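Local coordinates for D-glycerate 3-kinase (Cryptococcus neoformans var. grubii serotype A, PDB 6CKG), which probably phosphorylates D-glycerate to 3-phosphoglycerate at the expense of ATP, using a kinase domain of the P-loop type, at residues F316-N319 / E323-G326; I251-L256 / W260-Q265; G51-Q56 / L297-I302; Q23-V28 / G65-Y70. All coordinates share one frame; numbering follows the deposited sequence.

Contact 1 of 4, residues F316-N319 / E323-G326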
loop_
_atom_site.group_PDB
_atom_site.type_symbol
_atom_site.label_atom_id
_atom_site.label_comp_id
_atom_site.label_asym_id
_atom_site.label_seq_id
_atom_site.Cartn_x
_atom_site.Cartn_y
_atom_site.Cartn_z
ATOM N N PHE A 316 0.338 13.908 4.604
ATOM C CA PHE A 316 0.781 14.265 5.943
ATOM C C PHE A 316 2.281 14.052 6.015
ATOM O O PHE A 316 2.765 12.968 5.690
ATOM C CB PHE A 316 0.107 13.409 7.018
ATOM C CG PHE A 316 -1.389 13.575 7.091
ATOM C CD1 PHE A 316 -1.950 14.645 7.773
ATOM C CD2 PHE A 316 -2.226 12.644 6.505
ATOM C CE1 PHE A 316 -3.330 14.790 7.851
ATOM C CE2 PHE A 316 -3.605 12.780 6.574
ATOM C CZ PHE A 316 -4.159 13.848 7.251
ATOM N N ILE A 317 3.007 15.076 6.436
ATOM C CA ILE A 317 4.444 14.978 6.650
ATOM C C ILE A 317 4.661 14.825 8.147
ATOM O O ILE A 317 4.202 15.661 8.930
ATOM C CB ILE A 317 5.173 16.210 6.092
ATOM C CG1 ILE A 317 4.895 16.319 4.589
ATOM C CG2 ILE A 317 6.663 16.146 6.400
ATOM C CD1 ILE A 317 5.489 17.524 3.919
ATOM N N VAL A 318 5.332 13.749 8.554
ATOM C CA VAL A 318 5.417 13.411 9.971
ATOM C C VAL A 318 6.877 13.345 10.414
ATOM O O VAL A 318 7.782 13.053 9.622
ATOM C CB VAL A 318 4.688 12.080 10.267
ATOM C CG1 VAL A 318 3.205 12.197 9.932
ATOM C CG2 VAL A 318 5.316 10.947 9.483
ATOM N N ASN A 319 7.105 13.630 11.699
ATOM C CA ASN A 319 8.436 13.493 12.270
ATOM C C ASN A 319 8.600 12.072 12.810
ATOM O O ASN A 319 7.727 11.217 12.640
ATOM C CB ASN A 319 8.700 14.565 13.336
ATOM C CG ASN A 319 7.733 14.498 14.518
ATOM O OD1 ASN A 319 7.046 13.500 14.740
ATOM N ND2 ASN A 319 7.691 15.580 15.293
ATOM N N GLU A 323 4.329 12.542 14.652
ATOM C CA GLU A 323 3.510 13.737 14.783
ATOM C C GLU A 323 3.472 14.485 13.460
ATOM O O GLU A 323 4.489 14.618 12.781
ATOM C CB GLU A 323 4.065 14.638 15.883
ATOM C CG GLU A 323 4.129 13.967 17.238
ATOM C CD GLU A 323 5.077 14.661 18.194
ATOM O OE1 GLU A 323 5.876 15.510 17.739
ATOM O OE2 GLU A 323 5.022 14.350 19.404
ATOM N N ILE A 324 2.288 14.965 13.085
ATOM C CA ILE A 324 2.167 15.739 11.857
ATOM C C ILE A 324 2.960 17.030 12.019
ATOM O O ILE A 324 2.752 17.786 12.973
ATOM C CB ILE A 324 0.695 16.025 11.535
ATOM C CG1 ILE A 324 -0.028 14.723 11.226
ATOM C CG2 ILE A 324 0.573 17.010 10.368
ATOM C CD1 ILE A 324 -1.524 14.869 11.254
ATOM N N VAL A 325 3.887 17.276 11.099
ATOM C CA VAL A 325 4.610 18.542 11.066
ATOM C C VAL A 325 4.270 19.378 9.844
ATOM O O VAL A 325 4.645 20.558 9.800
ATOM C CB VAL A 325 6.137 18.328 11.161
ATOM C CG1 VAL A 325 6.500 17.717 12.513
ATOM C CG2 VAL A 325 6.624 17.447 10.031
ATOM N N GLY A 326 3.576 18.818 8.860
ATOM C CA GLY A 326 3.085 19.600 7.743
ATOM C C GLY A 326 2.087 18.803 6.934
ATOM O O GLY A 326 2.043 17.571 7.002
#
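Asn319 and Glu323 grip each other across the turn of a beta hairpin, just beyond the bridge between Val318 and Ile324. The Asn319 side chain starts with CB against a methyl group of Val325, 3.9 Å from its CG1. Its first torsion (chi1 61°) sets CG between the backbone N and the carbonyl carbon, folding the amide back over the turn. From there OD1 accepts the Glu323 N-H at 2.9 Å, with the donor well above the carbonyl plane. ND2 gives an almost straight bond to Glu323 OE1 at 3.0 Å; OE1 lies in the Asn319 amide plane, while ND2 meets it on its anti side, 31° out of the carboxylate plane. With Asn319 N bonded to Glu323 O as well, both ends of the amide and the main chain are tied to one residue. Further along, Val325 N and Gly326 N both donate to Ile317 O, which makes a classic beta bulge. Ile317 N closes onto Gly326 O at 2.7 Å. Ile324 CD1 lies 3.5 Å from Phe316 CD1. The hairpin forms one margin of the main sheet: strand 313-318 lies between strands 247-253 and 324-329, and Phe316 and Ile324 rest on helix 19-38 at Met20.

Contact 2 of 4, residues I251-L256 / W260-Q265; sequences IQPLDL and WTWRLQ
Trp262 and Pro253 supply the one direct side-chain touch between the end of strand 247-253 and the helix that follows it. The benzo end of the indole does the work: CH2 comes to 3.6 Å from Pro253 CB, with the neighbouring CZ3 a little farther off. Trp262 CG lies anti to its carbonyl carbon (chi1 -72°), which sends the indole out from the helix toward the strand. Its polar end is held apart from the proline, since NE1 donates to the carbonyl O of Ile320, in the turn of the neighbouring hairpin. Arg322 adds a cation-pi interaction with the indole, and Pro55 packs against both Trp262 and Pro253. The large ring system is thus fixed by a hydrogen bond at one end and wedged among prolines at the other.

Leu256 and Trp260 bury the next largest areas, but more loosely. Here it is the Leu256 main chain that comes closest, its O lying 4.2 Å from Trp260 CE3. The Trp260 indole also touches Ile288 and Met292 of helix 281-298, and NE1 makes a weak hydrogen bond to Asn289 OD1. Between these two pairs, Asp255 OD1 accepts a hydrogen bond from Ser257 N, capping a backbone N-H in the turn that leads into the helix.

The arrangement is that of a strand leaving the parallel part of the sheet at the C-terminal ends of its strands and passing through a short turn into a helix. In the P-loop kinase fold these ends carry the active site, and the helix after the fourth strand commonly leads to the lid, so helix 258-273 probably plays that part here.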
loop_
_atom_site.group_PDB
_atom_site.type_symbol
_atom_site.label_atom_id
_atom_site.label_comp_id
_atom_site.label_asym_id
_atom_site.label_seq_id
_atom_site.Cartn_x
_atom_site.Cartn_y
_atom_site.Cartn_z
ATOM N N ILE A 251 1.071 9.178 3.949
ATOM C CA ILE A 251 1.849 9.516 5.134
ATOM C C ILE A 251 3.318 9.459 4.726
ATOM O O ILE A 251 3.833 8.390 4.384
ATOM C CB ILE A 251 1.560 8.563 6.300
ATOM C CG1 ILE A 251 0.061 8.559 6.620
ATOM C CG2 ILE A 251 2.354 8.993 7.517
ATOM C CD1 ILE A 251 -0.363 7.468 7.591
ATOM N N GLN A 252 3.991 10.608 4.738
ATOM C CA GLN A 252 5.365 10.703 4.259
ATOM C C GLN A 252 6.275 11.065 5.423
ATOM O O GLN A 252 6.107 12.147 6.013
ATOM C CB GLN A 252 5.473 11.756 3.156
ATOM C CG GLN A 252 6.868 11.922 2.595
ATOM C CD GLN A 252 6.915 13.017 1.554
ATOM O OE1 GLN A 252 6.683 12.778 0.365
ATOM N NE2 GLN A 252 7.193 14.229 1.999
ATOM N N PRO A 253 7.234 10.222 5.807
ATOM C CA PRO A 253 8.196 10.642 6.828
ATOM C C PRO A 253 9.044 11.790 6.306
ATOM O O PRO A 253 9.263 11.926 5.099
ATOM C CB PRO A 253 9.043 9.389 7.060
ATOM C CG PRO A 253 8.982 8.668 5.756
ATOM C CD PRO A 253 7.602 8.927 5.202
ATOM N N LEU A 254 9.496 12.637 7.237
ATOM C CA LEU A 254 10.478 13.663 6.902
ATOM C C LEU A 254 11.693 13.053 6.232
ATOM O O LEU A 254 12.248 13.622 5.283
ATOM C CB LEU A 254 10.912 14.413 8.164
ATOM C CG LEU A 254 10.135 15.668 8.522
ATOM C CD1 LEU A 254 10.587 16.208 9.868
ATOM C CD2 LEU A 254 10.324 16.700 7.430
ATOM N N ASP A 255 12.118 11.887 6.713
ATOM C CA ASP A 255 13.309 11.211 6.222
ATOM C C ASP A 255 12.991 9.734 6.109
ATOM O O ASP A 255 12.368 9.159 7.004
ATOM C CB ASP A 255 14.504 11.424 7.159
ATOM C CG ASP A 255 15.826 10.954 6.556
ATOM O OD1 ASP A 255 15.931 9.799 6.093
ATOM O OD2 ASP A 255 16.772 11.759 6.544
ATOM N N LEU A 256 13.417 9.133 5.003
ATOM C CA LEU A 256 13.191 7.713 4.789
ATOM C C LEU A 256 13.884 6.853 5.842
ATOM O O LEU A 256 13.522 5.682 6.003
ATOM C CB LEU A 256 13.666 7.339 3.381
ATOM C CG LEU A 256 12.784 6.536 2.418
ATOM C CD1 LEU A 256 11.281 6.803 2.586
ATOM C CD2 LEU A 256 13.224 6.832 0.982
ATOM N N TRP A 260 13.272 2.321 9.023
ATOM C CA TRP A 260 14.035 1.356 9.813
ATOM C C TRP A 260 13.715 1.489 11.296
ATOM O O TRP A 260 13.461 0.493 11.984
ATOM C CB TRP A 260 15.540 1.561 9.609
ATOM C CG TRP A 260 16.155 0.931 8.398
ATOM C CD1 TRP A 260 16.426 -0.398 8.203
ATOM C CD2 TRP A 260 16.637 1.613 7.232
ATOM N NE1 TRP A 260 17.021 -0.586 6.975
ATOM C CE2 TRP A 260 17.162 0.633 6.360
ATOM C CE3 TRP A 260 16.662 2.956 6.834
ATOM C CZ2 TRP A 260 17.707 0.954 5.116
ATOM C CZ3 TRP A 260 17.203 3.272 5.599
ATOM C CH2 TRP A 260 17.718 2.276 4.755
ATOM N N THR A 261 13.769 2.718 11.811
ATOM C CA THR A 261 13.546 2.948 13.233
ATOM C C THR A 261 12.143 2.510 13.647
ATOM O O THR A 261 11.968 1.816 14.655
ATOM C CB THR A 261 13.771 4.425 13.551
ATOM O OG1 THR A 261 15.095 4.800 13.151
ATOM C CG2 THR A 261 13.578 4.689 15.042
ATOM N N TRP A 262 11.131 2.902 12.869
ATOM C CA TRP A 262 9.753 2.525 13.171
ATOM C C TRP A 262 9.565 1.010 13.132
ATOM O O TRP A 262 8.926 0.429 14.016
ATOM C CB TRP A 262 8.805 3.198 12.182
ATOM C CG TRP A 262 8.643 4.668 12.381
ATOM C CD1 TRP A 262 8.851 5.373 13.530
ATOM C CD2 TRP A 262 8.232 5.620 11.390
ATOM N NE1 TRP A 262 8.594 6.710 13.315
ATOM C CE2 TRP A 262 8.209 6.885 12.010
ATOM C CE3 TRP A 262 7.875 5.523 10.042
ATOM C CZ2 TRP A 262 7.850 8.047 11.326
ATOM C CZ3 TRP A 262 7.522 6.677 9.363
ATOM C CH2 TRP A 262 7.517 7.926 10.007
ATOM N N ARG A 263 10.107 0.351 12.104
ATOM C CA ARG A 263 9.903 -1.090 11.991
ATOM C C ARG A 263 10.598 -1.841 13.117
ATOM O O ARG A 263 10.117 -2.896 13.547
ATOM C CB ARG A 263 10.385 -1.590 10.629
ATOM C CG ARG A 263 9.984 -3.032 10.325
ATOM C CD ARG A 263 8.474 -3.225 10.415
ATOM N NE ARG A 263 8.071 -4.609 10.179
ATOM C CZ ARG A 263 8.097 -5.563 11.103
ATOM N NH1 ARG A 263 8.514 -5.284 12.332
ATOM N NH2 ARG A 263 7.710 -6.799 10.806
ATOM N N LEU A 264 11.725 -1.318 13.612
ATOM C CA LEU A 264 12.350 -1.891 14.803
ATOM C C LEU A 264 11.469 -1.699 16.033
ATOM O O LEU A 264 11.270 -2.635 16.816
ATOM C CB LEU A 264 13.729 -1.272 15.032
ATOM C CG LEU A 264 14.903 -2.045 14.433
ATOM C CD1 LEU A 264 16.219 -1.350 14.745
ATOM C CD2 LEU A 264 14.913 -3.470 14.960
ATOM N N GLN A 265 10.952 -0.483 16.235
ATOM C CA GLN A 265 10.015 -0.247 17.335
ATOM C C GLN A 265 8.845 -1.214 17.271
ATOM O O GLN A 265 8.447 -1.798 18.288
ATOM C CB GLN A 265 9.475 1.184 17.297
ATOM C CG GLN A 265 10.488 2.301 17.453
ATOM C CD GLN A 265 9.797 3.652 17.510
ATOM O OE1 GLN A 265 8.602 3.727 17.798
ATOM N NE2 GLN A 265 10.538 4.723 17.231
#

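Contact 3 of 4, residues G51-Q56 / L297-I302; sequences GVQGPQ and LFQDGI
Strand 48-53 and the 3-10 turn 299-302 approach only through side chains, their backbones standing 8.9 Å apart at the nearest pair, Gln53 CA and Ile302 CA. Gln53 spans the gap. Its CG is anti to the backbone N (chi1 -176°), and a bend at chi2 (-82°) then turns the amide across the tip of Ile302. The tip of that isoleucine, CD1, lies on one side of the amide plane, 3.6 Å from Gln53 OE1 and 3.9 Å from Gln53 CG, so the methyl group lies over the chain from CB to OE1, with NE2 farther off. Phe186 and Phe248 pack on Ile302 as well, giving the amide a largely apolar flank.

The polar atoms of this buried amide are satisfied from other directions. Gln53 NE2 donates to the carbonyl O of Trp182, and OE1 accepts from Gln250 NE2, which together settle which way round the amide sits. Gln299 approaches with its own amide turned almost perpendicular, but its OE1 remains 4.0 Å from Gln53 NE2, too far to count as a hydrogen bond.

A 1,2-ethanediol, probably from the crystallisation liquor, lies about 6 Å from the Gln53 side chain, which may mean a pocket is nearby. Gly54, next in the chain, opens the sequence GPQGAGKS, which matches the Walker A motif; the contact thus lies where the first strand of the sheet runs into the P-loop of a nucleotide-binding kinase fold.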
loop_
_atom_site.group_PDB
_atom_site.type_symbol
_atom_site.label_atom_id
_atom_site.label_comp_id
_atom_site.label_asym_id
_atom_site.label_seq_id
_atom_site.Cartn_x
_atom_site.Cartn_y
_atom_site.Cartn_z
ATOM N N GLY A 51 -7.198 5.673 -2.086
ATOM C CA GLY A 51 -5.898 5.028 -1.921
ATOM C C GLY A 51 -5.155 5.594 -0.716
ATOM O O GLY A 51 -5.230 6.781 -0.412
ATOM N N VAL A 52 -4.421 4.727 -0.027
ATOM C CA VAL A 52 -3.653 5.128 1.151
ATOM C C VAL A 52 -2.274 4.494 1.061
ATOM O O VAL A 52 -2.156 3.284 0.835
ATOM C CB VAL A 52 -4.343 4.715 2.469
ATOM C CG1 VAL A 52 -3.458 5.078 3.669
ATOM C CG2 VAL A 52 -5.721 5.371 2.589
ATOM N N GLN A 53 -1.225 5.305 1.207
ATOM C CA GLN A 53 0.131 4.763 1.227
ATOM C C GLN A 53 0.908 5.402 2.366
ATOM O O GLN A 53 0.748 6.591 2.663
ATOM C CB GLN A 53 0.854 4.959 -0.118
ATOM C CG GLN A 53 2.283 4.302 -0.210
ATOM C CD GLN A 53 3.387 5.153 0.410
ATOM O OE1 GLN A 53 3.279 6.375 0.482
ATOM N NE2 GLN A 53 4.451 4.505 0.868
ATOM N N GLY A 54 1.722 4.591 3.024
ATOM C CA GLY A 54 2.541 5.036 4.122
ATOM C C GLY A 54 3.530 3.947 4.481
ATOM O O GLY A 54 3.345 2.771 4.147
ATOM N N PRO A 55 4.602 4.315 5.167
ATOM C CA PRO A 55 5.704 3.378 5.375
ATOM C C PRO A 55 5.406 2.359 6.461
ATOM O O PRO A 55 4.479 2.499 7.264
ATOM C CB PRO A 55 6.858 4.291 5.792
ATOM C CG PRO A 55 6.186 5.411 6.477
ATOM C CD PRO A 55 4.906 5.643 5.722
ATOM N N GLN A 56 6.226 1.307 6.450
ATOM C CA GLN A 56 6.299 0.331 7.527
ATOM C C GLN A 56 6.623 1.014 8.846
ATOM O O GLN A 56 7.751 1.477 9.052
ATOM C CB GLN A 56 7.358 -0.725 7.216
ATOM C CG GLN A 56 6.831 -1.913 6.462
ATOM C CD GLN A 56 7.418 -2.035 5.085
ATOM O OE1 GLN A 56 7.758 -1.038 4.443
ATOM N NE2 GLN A 56 7.553 -3.267 4.618
ATOM N N LEU A 297 13.100 4.152 -5.497
ATOM C CA LEU A 297 12.902 4.229 -6.942
ATOM C C LEU A 297 11.508 4.683 -7.363
ATOM O O LEU A 297 11.371 5.366 -8.383
ATOM C CB LEU A 297 13.164 2.866 -7.577
ATOM C CG LEU A 297 14.608 2.372 -7.564
ATOM C CD1 LEU A 297 14.657 1.021 -8.237
ATOM C CD2 LEU A 297 15.510 3.366 -8.282
ATOM N N PHE A 298 10.462 4.274 -6.644
ATOM C CA PHE A 298 9.106 4.312 -7.184
ATOM C C PHE A 298 8.139 5.198 -6.411
ATOM O O PHE A 298 7.017 5.419 -6.884
ATOM C CB PHE A 298 8.501 2.896 -7.223
ATOM C CG PHE A 298 9.373 1.868 -7.872
ATOM C CD1 PHE A 298 9.960 2.101 -9.112
ATOM C CD2 PHE A 298 9.604 0.659 -7.239
ATOM C CE1 PHE A 298 10.756 1.130 -9.708
ATOM C CE2 PHE A 298 10.390 -0.294 -7.817
ATOM C CZ PHE A 298 10.980 -0.055 -9.054
ATOM N N GLN A 299 8.511 5.660 -5.224
ATOM C CA GLN A 299 7.569 6.399 -4.390
ATOM C C GLN A 299 7.117 7.697 -5.050
ATOM O O GLN A 299 5.999 8.157 -4.801
ATOM C CB GLN A 299 8.220 6.687 -3.040
ATOM C CG GLN A 299 7.319 7.248 -1.979
ATOM C CD GLN A 299 8.051 7.399 -0.669
ATOM O OE1 GLN A 299 7.515 7.078 0.395
ATOM N NE2 GLN A 299 9.290 7.873 -0.736
ATOM N N ASP A 300 7.955 8.304 -5.899
ATOM C CA ASP A 300 7.571 9.586 -6.478
ATOM C C ASP A 300 6.444 9.454 -7.488
ATOM O O ASP A 300 5.771 10.453 -7.773
ATOM C CB ASP A 300 8.773 10.275 -7.135
ATOM C CG ASP A 300 9.862 10.608 -6.139
ATOM O OD1 ASP A 300 9.545 11.191 -5.080
ATOM O OD2 ASP A 300 11.031 10.258 -6.403
ATOM N N GLY A 301 6.197 8.248 -8.004
ATOM C CA GLY A 301 5.082 8.031 -8.914
ATOM C C GLY A 301 3.717 8.320 -8.307
ATOM O O GLY A 301 2.725 8.412 -9.042
ATOM N N ILE A 302 3.638 8.439 -6.981
ATOM C CA ILE A 302 2.377 8.815 -6.333
ATOM C C ILE A 302 1.994 10.252 -6.673
ATOM O O ILE A 302 0.808 10.608 -6.672
ATOM C CB ILE A 302 2.508 8.620 -4.810
ATOM C CG1 ILE A 302 2.506 7.129 -4.478
ATOM C CG2 ILE A 302 1.355 9.334 -4.032
ATOM C CD1 ILE A 302 2.914 6.841 -3.071
#

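Contact 4 of 4, residues Q23-V28 / G65-Y70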
loop_
_atom_site.group_PDB
_atom_site.type_symbol
_atom_site.label_atom_id
_atom_site.label_comp_id
_atom_site.label_asym_id
_atom_site.label_seq_id
_atom_site.Cartn_x
_atom_site.Cartn_y
_atom_site.Cartn_z
ATOM N N GLN A 23 -8.453 14.790 10.434
ATOM C CA GLN A 23 -8.156 15.494 9.198
ATOM C C GLN A 23 -8.416 14.607 7.990
ATOM O O GLN A 23 -8.927 15.081 6.969
ATOM C CB GLN A 23 -6.709 15.991 9.212
ATOM C CG GLN A 23 -6.499 17.177 10.140
ATOM C CD GLN A 23 -5.070 17.663 10.123
ATOM O OE1 GLN A 23 -4.524 17.966 9.065
ATOM N NE2 GLN A 23 -4.447 17.714 11.294
ATOM N N THR A 24 -8.079 13.318 8.085
ATOM C CA THR A 24 -8.355 12.410 6.976
ATOM C C THR A 24 -9.855 12.240 6.764
ATOM O O THR A 24 -10.323 12.169 5.620
ATOM C CB THR A 24 -7.695 11.055 7.213
ATOM O OG1 THR A 24 -6.282 11.232 7.391
ATOM C CG2 THR A 24 -7.928 10.153 6.022
ATOM N N ALA A 25 -10.623 12.209 7.858
ATOM C CA ALA A 25 -12.077 12.139 7.752
ATOM C C ALA A 25 -12.636 13.352 7.024
ATOM O O ALA A 25 -13.507 13.218 6.155
ATOM C CB ALA A 25 -12.699 12.024 9.144
ATOM N N GLY A 26 -12.174 14.556 7.388
ATOM C CA GLY A 26 -12.636 15.746 6.687
ATOM C C GLY A 26 -12.388 15.657 5.192
ATOM O O GLY A 26 -13.263 15.987 4.383
ATOM N N PHE A 27 -11.204 15.178 4.814
ATOM C CA PHE A 27 -10.823 15.004 3.407
ATOM C C PHE A 27 -11.676 13.936 2.715
ATOM O O PHE A 27 -12.146 14.138 1.587
ATOM C CB PHE A 27 -9.342 14.639 3.347
ATOM C CG PHE A 27 -8.829 14.288 1.960
ATOM C CD1 PHE A 27 -8.512 15.290 1.051
ATOM C CD2 PHE A 27 -8.636 12.966 1.587
ATOM C CE1 PHE A 27 -8.024 14.979 -0.217
ATOM C CE2 PHE A 27 -8.141 12.646 0.311
ATOM C CZ PHE A 27 -7.842 13.657 -0.583
ATOM N N VAL A 28 -11.874 12.783 3.362
ATOM C CA VAL A 28 -12.752 11.757 2.791
ATOM C C VAL A 28 -14.167 12.298 2.591
ATOM O O VAL A 28 -14.793 12.074 1.548
ATOM C CB VAL A 28 -12.742 10.489 3.663
ATOM C CG1 VAL A 28 -13.839 9.556 3.239
ATOM C CG2 VAL A 28 -11.365 9.783 3.539
ATOM N N GLY A 65 -6.444 1.690 10.606
ATOM C CA GLY A 65 -7.088 0.885 11.627
ATOM C C GLY A 65 -8.206 1.606 12.351
ATOM O O GLY A 65 -9.172 0.971 12.772
ATOM N N LEU A 66 -8.094 2.928 12.503
ATOM C CA LEU A 66 -9.065 3.749 13.216
ATOM C C LEU A 66 -10.065 4.435 12.303
ATOM O O LEU A 66 -11.219 4.616 12.694
ATOM C CB LEU A 66 -8.344 4.830 14.028
ATOM C CG LEU A 66 -7.361 4.337 15.087
ATOM C CD1 LEU A 66 -6.504 5.484 15.578
ATOM C CD2 LEU A 66 -8.121 3.682 16.237
ATOM N N LEU A 67 -9.643 4.821 11.102
ATOM C CA LEU A 67 -10.490 5.642 10.244
ATOM C C LEU A 67 -11.819 4.991 9.876
ATOM O O LEU A 67 -12.836 5.708 9.890
ATOM C CB LEU A 67 -9.717 6.031 8.978
ATOM C CG LEU A 67 -10.449 6.859 7.916
ATOM C CD1 LEU A 67 -10.846 8.226 8.471
ATOM C CD2 LEU A 67 -9.571 7.023 6.677
ATOM N N PRO A 68 -11.893 3.700 9.514
ATOM C CA PRO A 68 -13.216 3.119 9.199
ATOM C C PRO A 68 -14.229 3.243 10.323
ATOM O O PRO A 68 -15.364 3.682 10.079
ATOM C CB PRO A 68 -12.891 1.649 8.893
ATOM C CG PRO A 68 -11.465 1.664 8.447
ATOM C CD PRO A 68 -10.804 2.734 9.264
ATOM N N ASP A 69 -13.869 2.860 11.550
ATOM C CA ASP A 69 -14.848 2.913 12.639
ATOM C C ASP A 69 -15.220 4.349 12.980
ATOM O O ASP A 69 -16.325 4.610 13.464
ATOM C CB ASP A 69 -14.312 2.205 13.879
ATOM C CG ASP A 69 -14.194 0.707 13.691
ATOM O OD1 ASP A 69 -14.997 0.128 12.927
ATOM O OD2 ASP A 69 -13.295 0.109 14.315
ATOM N N TYR A 70 -14.310 5.286 12.735
ATOM C CA TYR A 70 -14.598 6.697 12.963
ATOM C C TYR A 70 -15.637 7.206 11.967
ATOM O O TYR A 70 -16.608 7.873 12.350
ATOM C CB TYR A 70 -13.291 7.490 12.857
ATOM C CG TYR A 70 -13.365 8.920 13.298
ATOM C CD1 TYR A 70 -13.669 9.931 12.393
ATOM C CD2 TYR A 70 -13.099 9.273 14.613
ATOM C CE1 TYR A 70 -13.718 11.252 12.789
ATOM C CE2 TYR A 70 -13.159 10.601 15.020
ATOM C CZ TYR A 70 -13.471 11.578 14.104
ATOM O OH TYR A 70 -13.530 12.891 14.502
#
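Leu67 of helix 63-75 reaches across to Thr24 and Ala25 of helix 19-38, Ala25 and Leu67 being the nearest CA pair of the two segments at 7.1 Å. The local axes come within 10.5 Å and cross at -56°. Going along the second helix, Leu66 lies to one side and touches the first helix one turn earlier, at Val21.

Leu67 then makes most of the contact. With CG anti to the backbone N (chi1 178°), the side chain extends straight toward the other helix, and its two methyl groups divide the work. CD2 meets the Thr24 methyl CG2 at 3.6 Å, the two side chains crossing at about a right angle, while CD1 sits over the backbone of the next residue, 4.0 Å from Ala25 N. The Thr24 hydroxyl is turned to its own helix, OG1 being hydrogen-bonded to Met20 O, and the methyl is what meets the leucine.

Pro68, lacking an N-H, coincides with a kink in the helix. One turn on from Leu66, Ala25 CB meets the Tyr70 ring obliquely, 3.9 Å from Tyr70 CE1 and 4.0 Å from Tyr70 CD1. His74 packs edge-to-face against the same tyrosine.

The interface is wholly apolar helix-helix packing in an alpha/beta fold. Thr24 also rests on Phe316 and Val249 of the sheet, while helix 63-75 is the one that follows the P-loop sequence and belongs to the crossover connecting strands 48-53 and 79-83.

Contacts 1, 2 and 3 share the main sheet, through neighbouring strands 48-53, 247-253 and 313-318, with hairpin strand 324-329 at its margin. Their centres lie 12 to 16 Å apart. Backbone bonds join them: Ile251 N to Gln53 O between contacts 2 and 3, and Phe316 O to Gln252 N between contacts 1 and 2. Contact 4 sits on the helices, 17 Å from contact 1, and touches it where Phe316 meets Thr24. Along the chain contacts 3 and 4 interleave, contact 2 is nested within contact 3, and contact 1 comes last. The parallel strand order 2-3-1-4-5 is that of P-loop kinases, consistent with a nucleotide-binding core whose strands the contacts join to flanking helices and the terminal hairpin.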